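Tryptophan synthase alpha chain (Chlamydia trachomatis, PDB 6V82) probably serves as the subunit of tryptophan synthase that cleaves indoleglycerol phosphate to indole and glyceraldehyde 3-phosphate. Local coordinates at residues 121-126 with 149-154. Numbering follows the deposited sequence.
Sequences CVIDLP and ILLISA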
ATOM      1  N   CYS A 121      13.520  41.075 -23.839  1.00 19.30           N
ATOM      2  CA  CYS A 121      12.181  40.657 -23.443  1.00 25.90           C
ATOM      3  C   CYS A 121      12.319  39.512 -22.442  1.00 24.76           C
ATOM      4  O   CYS A 121      12.847  38.442 -22.778  1.00 19.07           O
ATOM      5  CB  CYS A 121      11.369  40.226 -24.663  1.00 26.98           C
ATOM      6  SG  CYS A 121       9.672  39.738 -24.282  1.00 34.21           S
ATOM      7  N   VAL A 122      11.894  39.743 -21.206  1.00 23.07           N
ATOM      8  CA  VAL A 122      11.996  38.732 -20.163  1.00 28.41           C
ATOM      9  C   VAL A 122      10.583  38.243 -19.867  1.00 28.81           C
ATOM     10  O   VAL A 122       9.772  38.972 -19.271  1.00 27.78           O
ATOM     11  CB  VAL A 122      12.699  39.261 -18.910  1.00 26.52           C
ATOM     12  CG1 VAL A 122      12.985  38.108 -17.965  1.00 29.10           C
ATOM     13  CG2 VAL A 122      13.992  39.914 -19.301  1.00 23.88           C
ATOM     14  N   ILE A 123      10.300  36.998 -20.281  1.00 28.37           N
ATOM     15  CA  ILE A 123       8.917  36.524 -20.375  1.00 29.19           C
ATOM     16  C   ILE A 123       8.326  36.237 -18.998  1.00 29.48           C
ATOM     17  O   ILE A 123       7.104  36.322 -18.817  1.00 30.26           O
ATOM     18  CB  ILE A 123       8.830  35.291 -21.298  1.00 27.65           C
ATOM     19  CG1 ILE A 123       7.371  34.967 -21.633  1.00 31.07           C
ATOM     20  CG2 ILE A 123       9.496  34.088 -20.667  1.00 27.28           C
ATOM     21  CD1 ILE A 123       6.701  35.992 -22.528  1.00 33.43           C
ATOM     22  N   ASP A 124       9.161  35.923 -18.002  1.00 29.19           N
ATOM     23  CA  ASP A 124       8.683  35.609 -16.658  1.00 31.43           C
ATOM     24  C   ASP A 124       9.104  36.651 -15.624  1.00 29.31           C
ATOM     25  O   ASP A 124       9.111  36.351 -14.425  1.00 26.37           O
ATOM     26  CB  ASP A 124       9.151  34.212 -16.221  1.00 28.76           C
ATOM     27  CG  ASP A 124      10.672  34.078 -16.194  1.00 38.36           C
ATOM     28  OD1 ASP A 124      11.363  34.831 -16.933  1.00 36.88           O
ATOM     29  OD2 ASP A 124      11.177  33.221 -15.431  1.00 25.17           O
ATOM     30  N   LEU A 125       9.446  37.870 -16.054  1.00 29.63           N
ATOM     31  CA  LEU A 125       9.707  38.979 -15.134  1.00 33.33           C
ATOM     32  C   LEU A 125       8.690  40.080 -15.386  1.00 33.91           C
ATOM     33  O   LEU A 125       8.921  40.967 -16.219  1.00 41.49           O
ATOM     34  CB  LEU A 125      11.127  39.518 -15.290  1.00 33.78           C
ATOM     35  CG  LEU A 125      11.502  40.628 -14.300  1.00 32.06           C
ATOM     36  CD1 LEU A 125      11.537  40.107 -12.876  1.00 27.47           C
ATOM     37  CD2 LEU A 125      12.828  41.251 -14.681  1.00 30.73           C
ATOM     38  N   PRO A 126       7.552  40.065 -14.701  1.00 32.73           N
ATOM     39  CA  PRO A 126       6.571  41.141 -14.891  1.00 31.54           C
ATOM     40  C   PRO A 126       7.026  42.449 -14.248  1.00 32.30           C
ATOM     41  O   PRO A 126       7.783  42.466 -13.273  1.00 37.21           O
ATOM     42  CB  PRO A 126       5.310  40.591 -14.209  1.00 33.33           C
ATOM     43  CG  PRO A 126       5.824  39.627 -13.198  1.00 33.22           C
ATOM     44  CD  PRO A 126       7.057  39.010 -13.796  1.00 30.01           C
ATOM     45  N   ILE A 149      11.428  45.134 -23.350  1.00 32.79           N
ATOM     46  CA  ILE A 149      10.274  44.827 -24.190  1.00 30.77           C
ATOM     47  C   ILE A 149       9.252  44.105 -23.323  1.00 35.42           C
ATOM     48  O   ILE A 149       9.445  42.939 -22.959  1.00 37.62           O
ATOM     49  CB  ILE A 149      10.668  43.975 -25.401  1.00 27.69           C
ATOM     50  CG1 ILE A 149      11.874  44.571 -26.110  1.00 25.99           C
ATOM     51  CG2 ILE A 149       9.523  43.904 -26.376  1.00 29.89           C
ATOM     52  CD1 ILE A 149      11.616  45.954 -26.682  1.00 29.83           C
ATOM     53  N   LEU A 150       8.157  44.781 -22.998  1.00 34.43           N
ATOM     54  CA  LEU A 150       7.202  44.266 -22.029  1.00 34.04           C
ATOM     55  C   LEU A 150       5.955  43.758 -22.742  1.00 36.11           C
ATOM     56  O   LEU A 150       5.738  44.038 -23.919  1.00 32.86           O
ATOM     57  CB  LEU A 150       6.843  45.350 -21.008  1.00 32.97           C
ATOM     58  CG  LEU A 150       7.731  45.464 -19.765  1.00 36.83           C
ATOM     59  CD1 LEU A 150       9.207  45.476 -20.109  1.00 35.84           C
ATOM     60  CD2 LEU A 150       7.371  46.710 -18.975  1.00 41.51           C
ATOM     61  N   LEU A 151       5.144  42.984 -22.014  1.00 37.56           N
ATOM     62  CA  LEU A 151       3.932  42.360 -22.542  1.00 35.67           C
ATOM     63  C   LEU A 151       2.723  42.793 -21.718  1.00 37.78           C
ATOM     64  O   LEU A 151       2.754  42.727 -20.484  1.00 39.29           O
ATOM     65  CB  LEU A 151       4.034  40.831 -22.528  1.00 34.68           C
ATOM     66  CG  LEU A 151       4.914  40.104 -23.552  1.00 41.73           C
ATOM     67  CD1 LEU A 151       6.360  40.033 -23.118  1.00 41.25           C
ATOM     68  CD2 LEU A 151       4.365  38.704 -23.769  1.00 50.06           C
ATOM     69  N   ILE A 152       1.659  43.232 -22.393  1.00 39.53           N
ATOM     70  CA  ILE A 152       0.448  43.645 -21.702  1.00 45.81           C
ATOM     71  C   ILE A 152      -0.735  42.870 -22.255  1.00 48.89           C
ATOM     72  O   ILE A 152      -0.728  42.388 -23.388  1.00 46.90           O
ATOM     73  CB  ILE A 152       0.179  45.160 -21.797  1.00 49.42           C
ATOM     74  CG1 ILE A 152      -0.030  45.581 -23.242  1.00 50.28           C
ATOM     75  CG2 ILE A 152       1.327  45.945 -21.196  1.00 52.97           C
ATOM     76  CD1 ILE A 152       0.195  47.056 -23.450  1.00 58.26           C
ATOM     77  N   SER A 153      -1.753  42.757 -21.419  1.00 55.37           N
ATOM     78  CA  SER A 153      -2.990  42.063 -21.719  1.00 61.34           C
ATOM     79  C   SER A 153      -4.147  43.039 -21.537  1.00 69.00           C
ATOM     80  O   SER A 153      -3.977  44.148 -21.016  1.00 66.95           O
ATOM     81  CB  SER A 153      -3.150  40.834 -20.812  1.00 60.29           C
ATOM     82  OG  SER A 153      -4.150  39.959 -21.306  1.00 69.99           O
ATOM     83  N   ALA A 154      -5.340  42.631 -21.983  1.00 74.37           N
ATOM     84  CA  ALA A 154      -6.515  43.468 -21.768  1.00 74.99           C
ATOM     85  C   ALA A 154      -6.752  43.703 -20.282  1.00 84.99           C
ATOM     86  O   ALA A 154      -7.044  44.827 -19.855  1.00 84.81           O
ATOM     87  CB  ALA A 154      -7.741  42.835 -22.417  1.00 67.91           C
TER
HETATM   88  O   HOH W   1      10.559  42.052 -20.462  1.00 26.18           O
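Cys121 sets its sulfur against Leu151: SG lies 3.5 Å from CD1 of Leu151. With SG anti to its own backbone N (chi1 -178°), the sulfur is placed beside both that methyl and the carbonyl oxygen of Ile149. One bond back, CB of Cys121 packs on CB of Ile149 at 3.9 Å, while the branches beyond CB of Ile149 turn off from the cysteine. The second methyl of Leu151, CD2, meets CD1 of Ile123 at 3.8 Å. CG1 of Ile123 is anti to N (chi1 -168°), the turn at chi2 (69°) carries CD1 to Leu151, and the two side chains cross obliquely. CD1 of Leu151 thus faces the sulfur and lies near CD1 of Ile123 as well, whereas CD2 meets Ile123 alone.

The backbones begin side by side and then separate. CA of Cys121 is 4.6 Å from CA of Ile149 and makes a CA-H...O contact with the Ile149 oxygen; by Ile123 and Leu151 the CA atoms are 8.0 Å apart. Where the gap starts to open, a water takes over, accepting from N of Val122 at 2.8 Å and donating to O of Ile149 at 2.9 Å. Past Val122, segment 121-126 leaves the sheet through a type I turn, Val122 to Leu125, whose closing bond is weak.

Further out, Cys121 is tied by backbone bonds to Leu94 and Ser96, and Leu151 packs on Tyr173. Strands 119-122 and 147-153 are parallel neighbours in the beta-alpha-beta unit completed by helix 136-144. Cys121 comes near Glu44 and Ile123 near Asp55, both predicted proton acceptors, as expected at the C-terminal strand ends and following loops that carry the active site in a TIM barrel.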